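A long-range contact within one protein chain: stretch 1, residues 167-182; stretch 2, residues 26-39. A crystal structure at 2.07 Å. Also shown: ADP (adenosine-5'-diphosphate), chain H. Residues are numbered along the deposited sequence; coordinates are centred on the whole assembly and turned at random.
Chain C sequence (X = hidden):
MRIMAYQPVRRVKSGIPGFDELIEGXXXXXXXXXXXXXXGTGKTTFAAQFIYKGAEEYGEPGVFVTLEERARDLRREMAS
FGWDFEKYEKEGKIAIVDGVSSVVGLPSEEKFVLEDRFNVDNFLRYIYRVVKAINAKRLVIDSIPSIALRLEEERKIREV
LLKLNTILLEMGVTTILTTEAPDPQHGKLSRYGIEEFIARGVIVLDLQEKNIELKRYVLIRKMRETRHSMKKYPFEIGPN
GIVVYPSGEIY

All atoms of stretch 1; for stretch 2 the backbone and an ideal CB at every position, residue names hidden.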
ATOM      1  N   ILE C 167      -9.673 -30.562 -12.884  1.00 32.02           N
ATOM      2  CA  ILE C 167      -9.055 -31.554 -13.730  1.00 33.12           C
ATOM      3  C   ILE C 167      -7.796 -32.186 -13.103  1.00 32.21           C
ATOM      4  O   ILE C 167      -7.591 -33.343 -13.333  1.00 32.10           O
ATOM      5  CB  ILE C 167      -8.804 -31.096 -15.227  1.00 34.08           C
ATOM      6  CG1 ILE C 167      -7.590 -30.217 -15.319  1.00 37.30           C
ATOM      7  CG2 ILE C 167      -9.966 -30.361 -15.795  1.00 35.94           C
ATOM      8  CD1 ILE C 167      -6.338 -30.997 -15.372  1.00 41.99           C
ATOM      9  N   LEU C 168      -6.991 -31.472 -12.317  1.00 30.55           N
ATOM     10  CA  LEU C 168      -5.893 -32.102 -11.562  1.00 31.75           C
ATOM     11  C   LEU C 168      -6.333 -33.265 -10.650  1.00 32.15           C
ATOM     12  O   LEU C 168      -5.710 -34.316 -10.637  1.00 31.93           O
ATOM     13  CB  LEU C 168      -5.079 -31.079 -10.726  1.00 30.68           C
ATOM     14  CG  LEU C 168      -4.366 -29.987 -11.527  1.00 32.70           C
ATOM     15  CD1 LEU C 168      -3.794 -28.831 -10.648  1.00 29.29           C
ATOM     16  CD2 LEU C 168      -3.237 -30.632 -12.450  1.00 34.43           C
ATOM     17  N   LEU C 169      -7.387 -33.044  -9.892  1.00 33.90           N
ATOM     18  CA  LEU C 169      -7.961 -34.027  -8.997  1.00 36.08           C
ATOM     19  C   LEU C 169      -8.404 -35.281  -9.812  1.00 36.78           C
ATOM     20  O   LEU C 169      -8.145 -36.412  -9.420  1.00 36.35           O
ATOM     21  CB  LEU C 169      -9.170 -33.389  -8.234  1.00 36.57           C
ATOM     22  CG  LEU C 169      -8.966 -32.723  -6.840  1.00 40.31           C
ATOM     23  CD1 LEU C 169      -7.614 -32.025  -6.682  1.00 42.16           C
ATOM     24  CD2 LEU C 169     -10.124 -31.737  -6.440  1.00 41.83           C
ATOM     25  N   GLU C 170      -9.003 -35.052 -10.967  1.00 37.76           N
ATOM     26  CA  GLU C 170      -9.473 -36.150 -11.827  1.00 39.66           C
ATOM     27  C   GLU C 170      -8.324 -36.951 -12.367  1.00 39.22           C
ATOM     28  O   GLU C 170      -8.396 -38.177 -12.393  1.00 40.72           O
ATOM     29  CB  GLU C 170     -10.232 -35.616 -13.026  1.00 40.11           C
ATOM     30  CG  GLU C 170     -11.689 -35.979 -13.088  1.00 45.19           C
ATOM     31  CD  GLU C 170     -12.390 -35.048 -14.042  1.00 52.34           C
ATOM     32  OE1 GLU C 170     -12.876 -33.963 -13.581  1.00 55.47           O
ATOM     33  OE2 GLU C 170     -12.398 -35.380 -15.253  1.00 56.07           O
HETATM   34  N   MSE C 171      -7.259 -36.280 -12.785  1.00 37.48           N
HETATM   35  CA  MSE C 171      -6.153 -36.971 -13.417  1.00 36.85           C
HETATM   36  C   MSE C 171      -5.293 -37.684 -12.388  1.00 36.07           C
HETATM   37  O   MSE C 171      -4.648 -38.677 -12.706  1.00 35.59           O
HETATM   38  CB  MSE C 171      -5.293 -36.011 -14.197  1.00 36.23           C
HETATM   39  CG  MSE C 171      -5.931 -35.548 -15.465  1.00 39.56           C
HETATM   40 SE   MSE C 171      -4.736 -34.326 -16.531  1.00 49.70          SE
HETATM   41  CE  MSE C 171      -4.100 -33.053 -15.115  1.00 45.14           C
ATOM     42  N   GLY C 172      -5.271 -37.207 -11.154  1.00 35.24           N
ATOM     43  CA  GLY C 172      -4.436 -37.839 -10.155  1.00 34.12           C
ATOM     44  C   GLY C 172      -2.956 -37.964 -10.474  1.00 33.97           C
ATOM     45  O   GLY C 172      -2.346 -38.917 -10.004  1.00 33.36           O
ATOM     46  N   VAL C 173      -2.358 -37.042 -11.256  1.00 32.76           N
ATOM     47  CA  VAL C 173      -0.893 -37.091 -11.495  1.00 30.92           C
ATOM     48  C   VAL C 173      -0.135 -36.248 -10.460  1.00 29.77           C
ATOM     49  O   VAL C 173      -0.710 -35.611  -9.642  1.00 28.46           O
ATOM     50  CB  VAL C 173      -0.470 -36.740 -12.947  1.00 31.19           C
ATOM     51  CG1 VAL C 173      -1.065 -37.776 -13.911  1.00 32.43           C
ATOM     52  CG2 VAL C 173      -0.892 -35.312 -13.382  1.00 31.03           C
ATOM     53  N   THR C 174       1.170 -36.365 -10.419  1.00 29.30           N
ATOM     54  CA  THR C 174       1.928 -35.590  -9.463  1.00 28.74           C
ATOM     55  C   THR C 174       2.379 -34.390 -10.241  1.00 27.68           C
ATOM     56  O   THR C 174       3.053 -34.551 -11.235  1.00 27.01           O
ATOM     57  CB  THR C 174       3.128 -36.370  -9.004  1.00 29.19           C
ATOM     58  OG1 THR C 174       2.733 -37.575  -8.323  1.00 27.35           O
ATOM     59  CG2 THR C 174       3.953 -35.522  -7.993  1.00 29.78           C
ATOM     60  N   THR C 175       1.977 -33.205  -9.796  1.00 27.19           N
ATOM     61  CA  THR C 175       2.077 -31.973 -10.553  1.00 26.11           C
ATOM     62  C   THR C 175       2.875 -30.885  -9.846  1.00 26.73           C
ATOM     63  O   THR C 175       2.668 -30.698  -8.634  1.00 26.54           O
ATOM     64  CB  THR C 175       0.659 -31.450 -10.744  1.00 27.50           C
ATOM     65  OG1 THR C 175      -0.110 -32.454 -11.427  1.00 27.55           O
ATOM     66  CG2 THR C 175       0.610 -30.179 -11.683  1.00 26.82           C
ATOM     67  N   ILE C 176       3.753 -30.171 -10.589  1.00 23.85           N
ATOM     68  CA  ILE C 176       4.300 -28.860 -10.179  1.00 22.96           C
ATOM     69  C   ILE C 176       3.664 -27.721 -11.015  1.00 23.19           C
ATOM     70  O   ILE C 176       3.629 -27.759 -12.254  1.00 22.89           O
ATOM     71  CB  ILE C 176       5.818 -28.825 -10.303  1.00 21.63           C
ATOM     72  CG1 ILE C 176       6.431 -29.816  -9.325  1.00 24.44           C
ATOM     73  CG2 ILE C 176       6.387 -27.386 -10.059  1.00 21.53           C
ATOM     74  CD1 ILE C 176       7.926 -30.124  -9.574  1.00 22.94           C
ATOM     75  N   LEU C 177       3.136 -26.724 -10.323  1.00 23.02           N
ATOM     76  CA  LEU C 177       2.649 -25.474 -10.901  1.00 21.85           C
ATOM     77  C   LEU C 177       3.584 -24.404 -10.427  1.00 21.71           C
ATOM     78  O   LEU C 177       3.949 -24.369  -9.240  1.00 22.23           O
ATOM     79  CB  LEU C 177       1.246 -25.104 -10.372  1.00 22.44           C
ATOM     80  CG  LEU C 177       0.167 -26.192 -10.403  1.00 23.01           C
ATOM     81  CD1 LEU C 177      -1.061 -25.782  -9.644  1.00 23.50           C
ATOM     82  CD2 LEU C 177      -0.192 -26.480 -11.853  1.00 21.62           C
ATOM     83  N   THR C 178       3.967 -23.513 -11.322  1.00 20.77           N
ATOM     84  CA  THR C 178       4.886 -22.443 -10.963  1.00 20.99           C
ATOM     85  C   THR C 178       4.156 -21.141 -10.924  1.00 20.20           C
ATOM     86  O   THR C 178       3.229 -20.935 -11.723  1.00 21.02           O
ATOM     87  CB  THR C 178       6.049 -22.348 -11.929  1.00 20.96           C
ATOM     88  OG1 THR C 178       5.603 -21.877 -13.202  1.00 22.25           O
ATOM     89  CG2 THR C 178       6.634 -23.746 -12.199  1.00 21.09           C
ATOM     90  N   THR C 179       4.542 -20.285  -9.979  1.00 19.00           N
ATOM     91  CA  THR C 179       4.064 -18.915  -9.951  1.00 20.75           C
ATOM     92  C   THR C 179       5.185 -17.987  -9.475  1.00 21.88           C
ATOM     93  O   THR C 179       6.225 -18.444  -8.989  1.00 20.62           O
ATOM     94  CB  THR C 179       2.800 -18.803  -9.129  1.00 19.41           C
ATOM     95  OG1 THR C 179       2.234 -17.489  -9.259  1.00 21.32           O
ATOM     96  CG2 THR C 179       3.085 -18.921  -7.662  1.00 21.42           C
ATOM     97  N   GLU C 180       5.008 -16.683  -9.688  1.00 25.21           N
ATOM     98  CA  GLU C 180       6.094 -15.743  -9.445  1.00 28.33           C
ATOM     99  C   GLU C 180       5.640 -14.468  -8.728  1.00 31.84           C
ATOM    100  O   GLU C 180       4.853 -13.720  -9.308  1.00 33.60           O
ATOM    101  CB  GLU C 180       6.725 -15.408 -10.787  1.00 28.62           C
ATOM    102  CG  GLU C 180       7.956 -14.476 -10.760  1.00 29.60           C
ATOM    103  CD  GLU C 180       8.705 -14.459 -12.115  1.00 30.41           C
ATOM    104  OE1 GLU C 180       9.181 -15.558 -12.572  1.00 29.26           O
ATOM    105  OE2 GLU C 180       8.827 -13.339 -12.696  1.00 31.77           O
ATOM    106  N   ALA C 181       6.113 -14.292  -7.484  1.00 35.19           N
ATOM    107  CA  ALA C 181       6.174 -13.018  -6.695  1.00 38.77           C
ATOM    108  C   ALA C 181       7.607 -12.737  -6.073  1.00 41.09           C
ATOM    109  O   ALA C 181       8.372 -13.690  -5.862  1.00 41.09           O
ATOM    110  CB  ALA C 181       5.191 -13.091  -5.541  1.00 39.30           C
ATOM    111  N   PRO C 182       7.941 -11.479  -5.717  1.00 43.53           N
ATOM    112  CA  PRO C 182       9.319 -11.141  -5.266  1.00 44.06           C
ATOM    113  C   PRO C 182       9.905 -11.933  -4.072  1.00 44.37           C
ATOM    114  O   PRO C 182       9.610 -11.669  -2.895  1.00 44.66           O
ATOM    115  CB  PRO C 182       9.242  -9.614  -4.930  1.00 44.78           C
ATOM    116  CG  PRO C 182       7.727  -9.267  -4.734  1.00 44.38           C
ATOM    117  CD  PRO C 182       7.059 -10.270  -5.726  1.00 44.39           C
ATOM    118  N   UNK C  26      10.455 -38.185  -1.390  1.00 32.68           N
ATOM    119  CA  UNK C  26       9.772 -37.710  -2.601  1.00 30.29           C
ATOM    120  C   UNK C  26       8.389 -37.195  -2.351  1.00 29.43           C
ATOM    121  O   UNK C  26       7.956 -37.186  -1.200  1.00 28.98           O
ATOM    122  CB  UNK C  26       9.697 -38.833  -3.638  1.00 30.29           C
ATOM    123  N   UNK C  27       7.726 -36.699  -3.410  1.00 29.29           N
ATOM    124  CA  UNK C  27       6.381 -36.169  -3.303  1.00 29.13           C
ATOM    125  C   UNK C  27       5.337 -37.296  -3.186  1.00 30.23           C
ATOM    126  O   UNK C  27       5.326 -38.200  -4.037  1.00 29.09           O
ATOM    127  CB  UNK C  27       6.075 -35.284  -4.513  1.00 29.13           C
ATOM    128  N   UNK C  28       4.402 -37.209  -2.226  1.00 30.01           N
ATOM    129  CA  UNK C  28       3.276 -38.146  -2.236  1.00 30.27           C
ATOM    130  C   UNK C  28       2.644 -38.145  -3.616  1.00 31.93           C
ATOM    131  O   UNK C  28       2.304 -37.085  -4.187  1.00 31.55           O
ATOM    132  CB  UNK C  28       2.242 -37.783  -1.168  1.00 30.27           C
ATOM    133  N   UNK C  29       2.456 -39.345  -4.150  1.00 32.43           N
ATOM    134  CA  UNK C  29       1.799 -39.526  -5.437  1.00 32.27           C
ATOM    135  C   UNK C  29       0.453 -38.812  -5.493  1.00 30.11           C
ATOM    136  O   UNK C  29      -0.342 -38.878  -4.580  1.00 30.47           O
ATOM    137  CB  UNK C  29       1.610 -41.017  -5.725  1.00 32.27           C
ATOM    138  N   UNK C  30       0.186 -38.104  -6.581  1.00 28.78           N
ATOM    139  CA  UNK C  30      -1.077 -37.427  -6.736  1.00 27.43           C
ATOM    140  C   UNK C  30      -1.080 -35.955  -6.247  1.00 27.48           C
ATOM    141  O   UNK C  30      -2.065 -35.258  -6.481  1.00 26.74           O
ATOM    142  CB  UNK C  30      -2.148 -38.221  -5.985  1.00 27.43           C
ATOM    143  N   UNK C  31      -0.017 -35.491  -5.601  1.00 26.96           N
ATOM    144  CA  UNK C  31       0.022 -34.100  -5.009  1.00 28.08           C
ATOM    145  C   UNK C  31       0.164 -33.004  -6.074  1.00 27.35           C
ATOM    146  O   UNK C  31       0.894 -33.174  -7.012  1.00 27.03           O
ATOM    147  CB  UNK C  31       1.187 -33.978  -4.025  1.00 28.08           C
ATOM    148  N   UNK C  32      -0.526 -31.880  -5.923  1.00 27.53           N
ATOM    149  CA  UNK C  32      -0.188 -30.642  -6.654  1.00 26.44           C
ATOM    150  C   UNK C  32       0.702 -29.740  -5.818  1.00 24.54           C
ATOM    151  O   UNK C  32       0.298 -29.338  -4.712  1.00 24.91           O
ATOM    152  CB  UNK C  32      -1.457 -29.887  -7.054  1.00 26.44           C
ATOM    153  N   UNK C  33       1.917 -29.483  -6.290  1.00 23.29           N
ATOM    154  CA  UNK C  33       2.945 -28.688  -5.598  1.00 22.21           C
ATOM    155  C   UNK C  33       3.086 -27.355  -6.300  1.00 22.44           C
ATOM    156  O   UNK C  33       3.274 -27.326  -7.514  1.00 22.92           O
ATOM    157  CB  UNK C  33       4.288 -29.420  -5.559  1.00 22.21           C
ATOM    158  N   UNK C  34       2.973 -26.277  -5.527  1.00 21.20           N
ATOM    159  CA  UNK C  34       3.191 -24.923  -5.961  1.00 20.95           C
ATOM    160  C   UNK C  34       4.644 -24.635  -5.726  1.00 21.20           C
ATOM    161  O   UNK C  34       5.146 -24.675  -4.598  1.00 20.76           O
ATOM    162  CB  UNK C  34       2.284 -23.927  -5.235  1.00 20.95           C
ATOM    163  N   UNK C  35       5.344 -24.407  -6.830  1.00 20.60           N
ATOM    164  CA  UNK C  35       6.715 -23.972  -6.836  1.00 19.52           C
ATOM    165  C   UNK C  35       6.707 -22.422  -7.103  1.00 20.80           C
ATOM    166  O   UNK C  35       6.282 -21.951  -8.196  1.00 21.28           O
ATOM    167  CB  UNK C  35       7.522 -24.740  -7.885  1.00 19.52           C
ATOM    168  N   UNK C  36       7.151 -21.650  -6.105  1.00 20.71           N
ATOM    169  CA  UNK C  36       7.070 -20.179  -6.134  1.00 21.94           C
ATOM    170  C   UNK C  36       8.422 -19.539  -5.834  1.00 22.65           C
ATOM    171  O   UNK C  36       9.270 -20.137  -5.212  1.00 23.72           O
ATOM    172  CB  UNK C  36       6.030 -19.683  -5.128  1.00 21.94           C
ATOM    173  N   UNK C  37       8.623 -18.351  -6.367  1.00 23.03           N
ATOM    174  CA  UNK C  37       9.828 -17.593  -6.272  1.00 22.47           C
ATOM    175  C   UNK C  37       9.876 -16.517  -7.348  1.00 22.63           C
ATOM    176  O   UNK C  37       9.157 -16.571  -8.378  1.00 21.72           O
ATOM    177  CB  UNK C  37      11.042 -18.518  -6.372  1.00 22.47           C
ATOM    178  N   UNK C  38      10.742 -15.541  -7.103  1.00 22.99           N
ATOM    179  CA  UNK C  38      10.935 -14.394  -7.993  1.00 23.01           C
ATOM    180  C   UNK C  38      11.567 -14.792  -9.304  1.00 22.27           C
ATOM    181  O   UNK C  38      12.003 -15.941  -9.531  1.00 22.69           O
ATOM    182  CB  UNK C  38      11.799 -13.331  -7.312  1.00 23.01           C
ATOM    183  N   UNK C  39      11.594 -13.854 -10.217  1.00 22.46           N
ATOM    184  CA  UNK C  39      12.206 -14.096 -11.516  1.00 23.95           C
ATOM    185  C   UNK C  39      13.646 -14.639 -11.333  1.00 23.67           C
ATOM    186  O   UNK C  39      14.460 -14.082 -10.588  1.00 21.00           O
ATOM    187  CB  UNK C  39      12.212 -12.810 -12.346  1.00 23.95           C
TER
HETATM  188  PB  ADP H1903      12.830 -18.723 -13.285  1.00 22.93           P
HETATM  189  O1B ADP H1903      12.624 -18.814 -11.835  1.00 17.61           O
HETATM  190  O2B ADP H1903      12.727 -17.285 -13.809  1.00 24.95           O
HETATM  191  O3B ADP H1903      11.878 -19.667 -14.104  1.00 24.59           O
HETATM  192  PA  ADP H1903      15.066 -20.225 -14.435  1.00 22.83           P
HETATM  193  O1A ADP H1903      14.779 -21.706 -14.103  1.00 22.83           O
HETATM  194  O2A ADP H1903      14.727 -19.855 -15.860  1.00 18.54           O
HETATM  195  O3A ADP H1903      14.384 -19.199 -13.374  1.00 22.07           O
HETATM  196  O5' ADP H1903      16.595 -20.018 -14.055  1.00 31.02           O
HETATM  197  C5' ADP H1903      17.554 -19.630 -14.984  1.00 33.99           C
HETATM  198  C4' ADP H1903      18.899 -19.437 -14.325  1.00 32.14           C
HETATM  199  O4' ADP H1903      19.681 -20.602 -14.197  1.00 34.60           O
HETATM  200  C3' ADP H1903      19.713 -18.430 -15.112  1.00 30.11           C
HETATM  201  O3' ADP H1903      19.217 -17.131 -14.784  1.00 29.64           O
HETATM  202  C2' ADP H1903      21.128 -18.782 -14.699  1.00 29.43           C
HETATM  203  O2' ADP H1903      21.497 -18.164 -13.517  1.00 25.71           O
HETATM  204  C1' ADP H1903      21.061 -20.289 -14.422  1.00 33.66           C
HETATM  205  N9  ADP H1903      21.476 -21.112 -15.569  1.00 35.55           N
HETATM  206  C8  ADP H1903      20.810 -21.249 -16.781  1.00 36.37           C
HETATM  207  N7  ADP H1903      21.488 -22.122 -17.556  1.00 37.51           N
HETATM  208  C5  ADP H1903      22.604 -22.500 -16.873  1.00 39.35           C
HETATM  209  C6  ADP H1903      23.651 -23.367 -17.175  1.00 42.15           C
HETATM  210  N6  ADP H1903      23.564 -24.217 -18.208  1.00 44.27           N
HETATM  211  N1  ADP H1903      24.646 -23.576 -16.217  1.00 45.40           N
HETATM  212  C2  ADP H1903      24.598 -22.935 -14.990  1.00 43.37           C
HETATM  213  N3  ADP H1903      23.539 -22.073 -14.684  1.00 39.48           N
HETATM  214  C4  ADP H1903      22.584 -21.875 -15.614  1.00 38.00           C

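Position 26 lies beyond the reach of stretch 1, and its positive phi of 147° with psi near 180° is a conformation that favours glycine; it is Gly26. At 27 the CA-to-CB bond points toward stretch 1, and the ideal CB sits 4.1 Å from Thr174 CG2, with Ile176 farther along. A large apolar side chain, aliphatic or aromatic, would suit. The residue is Phe27, whose CZ comes 4.5 Å from Ile176 CD1.

Positions 28 to 31 form a type II turn. At 28, phi of -51° admits proline among many others, and stretch 1 imposes nothing; it is Pro28. At 29 the bond points sideways, with the ideal CB 4.5 Å from Thr174 OG1 and little else of stretch 1 to constrain it; many residues would do, and it is Glu29. Position 30, with phi 93° and psi -8°, would jam a CB against the preceding carbonyl, so glycine is called for. Gly30 N donates to Thr174 OG1 at 3.1 Å. Position 31 points sideways, and several small or polar residues would fit; Thr31 OG1 closes back on Pro28 O at 2.5 Å, while Thr31 O accepts from Thr175 N at 3.0 Å.

From 32 the chain pairs in parallel with the strand that runs through Thr175 to Thr178, and side chains alternate between the two faces. Position 32 shares its face with Thr175 and Leu177, and Leu168 CD1 lies 4.4 Å from the ideal CB; a medium, beta-branched residue such as valine, isoleucine or threonine fits. Thr32 places CG2 3.4 Å from Leu177 CD1.

Position 33 turns to the face of Ile176, favouring an aliphatic residue. Val33 packs CB 4.3 Å from Ile176 CG1, and both its N and its O bond to stretch 1, Val33 N to Thr175 O at 2.7 Å and Val33 O to Leu177 N at 2.9 Å.

Position 34 returns to the face of Leu177 and Thr179, where an aliphatic chain is expected. Leu34 extends CD1 to 3.8 Å from Thr179 CG2. At 35 the ideal CB is only 3.6 Å from Ile176 CG2, beside Thr178, so an apolar residue again suits; Leu35 O also accepts from Thr179 N at 3.0 Å.

Position 36 faces Thr179 CG2, 4.0 Å from the ideal CB; valine or threonine would serve: Thr36. Position 37, with phi and psi near 160°, strongly favours glycine: Gly37. At 38 a CB would lie 3.7 Å from Ala181 O; a small residue is natural: Gly38. At 39 the ideal CB is 3.4 Å from Glu180 OE2, a carboxylate calling for a donor. Thr39 OG1 donates at 2.5 Å to Glu180 OE2.

Stretch 2 (26-39) GFPEGTTVLLTGGT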
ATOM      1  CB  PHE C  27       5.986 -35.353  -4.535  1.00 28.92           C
ATOM      2  CG  PHE C  27       6.942 -34.288  -4.916  1.00 30.03           C
ATOM      3  CD1 PHE C  27       7.061 -33.124  -4.144  1.00 30.79           C
ATOM      4  CD2 PHE C  27       7.679 -34.387  -6.090  1.00 31.29           C
ATOM      5  CE1 PHE C  27       7.910 -32.090  -4.530  1.00 29.98           C
ATOM      6  CE2 PHE C  27       8.556 -33.326  -6.475  1.00 33.94           C
ATOM      7  CZ  PHE C  27       8.667 -32.190  -5.666  1.00 30.84           C
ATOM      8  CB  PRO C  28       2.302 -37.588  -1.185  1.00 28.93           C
ATOM      9  CG  PRO C  28       3.086 -36.720  -0.283  1.00 29.33           C
ATOM     10  CD  PRO C  28       4.321 -36.247  -1.098  1.00 30.84           C
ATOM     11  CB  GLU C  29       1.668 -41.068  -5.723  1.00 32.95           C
ATOM     12  CG  GLU C  29       1.163 -41.416  -7.105  1.00 37.68           C
ATOM     13  CD  GLU C  29       1.183 -42.937  -7.410  1.00 44.75           C
ATOM     14  OE1 GLU C  29       1.604 -43.756  -6.537  1.00 45.00           O
ATOM     15  OE2 GLU C  29       0.788 -43.303  -8.553  1.00 48.19           O
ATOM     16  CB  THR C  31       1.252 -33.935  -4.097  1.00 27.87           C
ATOM     17  OG1 THR C  31       1.311 -34.984  -3.163  1.00 29.32           O
ATOM     18  CG2 THR C  31       1.114 -32.726  -3.208  1.00 29.44           C
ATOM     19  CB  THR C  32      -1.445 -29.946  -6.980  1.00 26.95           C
ATOM     20  OG1 THR C  32      -2.188 -30.812  -7.826  1.00 27.44           O
ATOM     21  CG2 THR C  32      -1.187 -28.614  -7.850  1.00 24.09           C
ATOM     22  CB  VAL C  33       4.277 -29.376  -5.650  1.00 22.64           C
ATOM     23  CG1 VAL C  33       5.361 -28.610  -4.883  1.00 23.38           C
ATOM     24  CG2 VAL C  33       4.143 -30.825  -5.052  1.00 23.37           C
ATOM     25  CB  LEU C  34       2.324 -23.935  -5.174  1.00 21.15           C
ATOM     26  CG  LEU C  34       2.386 -22.509  -5.741  1.00 20.78           C
ATOM     27  CD1 LEU C  34       1.721 -22.382  -7.122  1.00 25.14           C
ATOM     28  CD2 LEU C  34       1.806 -21.503  -4.792  1.00 21.96           C
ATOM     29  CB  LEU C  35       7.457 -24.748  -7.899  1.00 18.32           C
ATOM     30  CG  LEU C  35       8.900 -24.304  -8.047  1.00 20.23           C
ATOM     31  CD1 LEU C  35       9.717 -24.615  -6.774  1.00 21.67           C
ATOM     32  CD2 LEU C  35       9.529 -24.927  -9.233  1.00 21.91           C
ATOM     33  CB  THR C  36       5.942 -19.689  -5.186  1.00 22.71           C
ATOM     34  OG1 THR C  36       5.788 -18.257  -5.269  1.00 20.81           O
ATOM     35  CG2 THR C  36       6.207 -19.999  -3.697  1.00 22.35           C
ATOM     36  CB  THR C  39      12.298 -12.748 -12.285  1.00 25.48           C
ATOM     37  OG1 THR C  39      11.022 -12.124 -12.320  1.00 26.65           O
ATOM     38  CG2 THR C  39      12.709 -12.912 -13.703  1.00 25.94           C
TER
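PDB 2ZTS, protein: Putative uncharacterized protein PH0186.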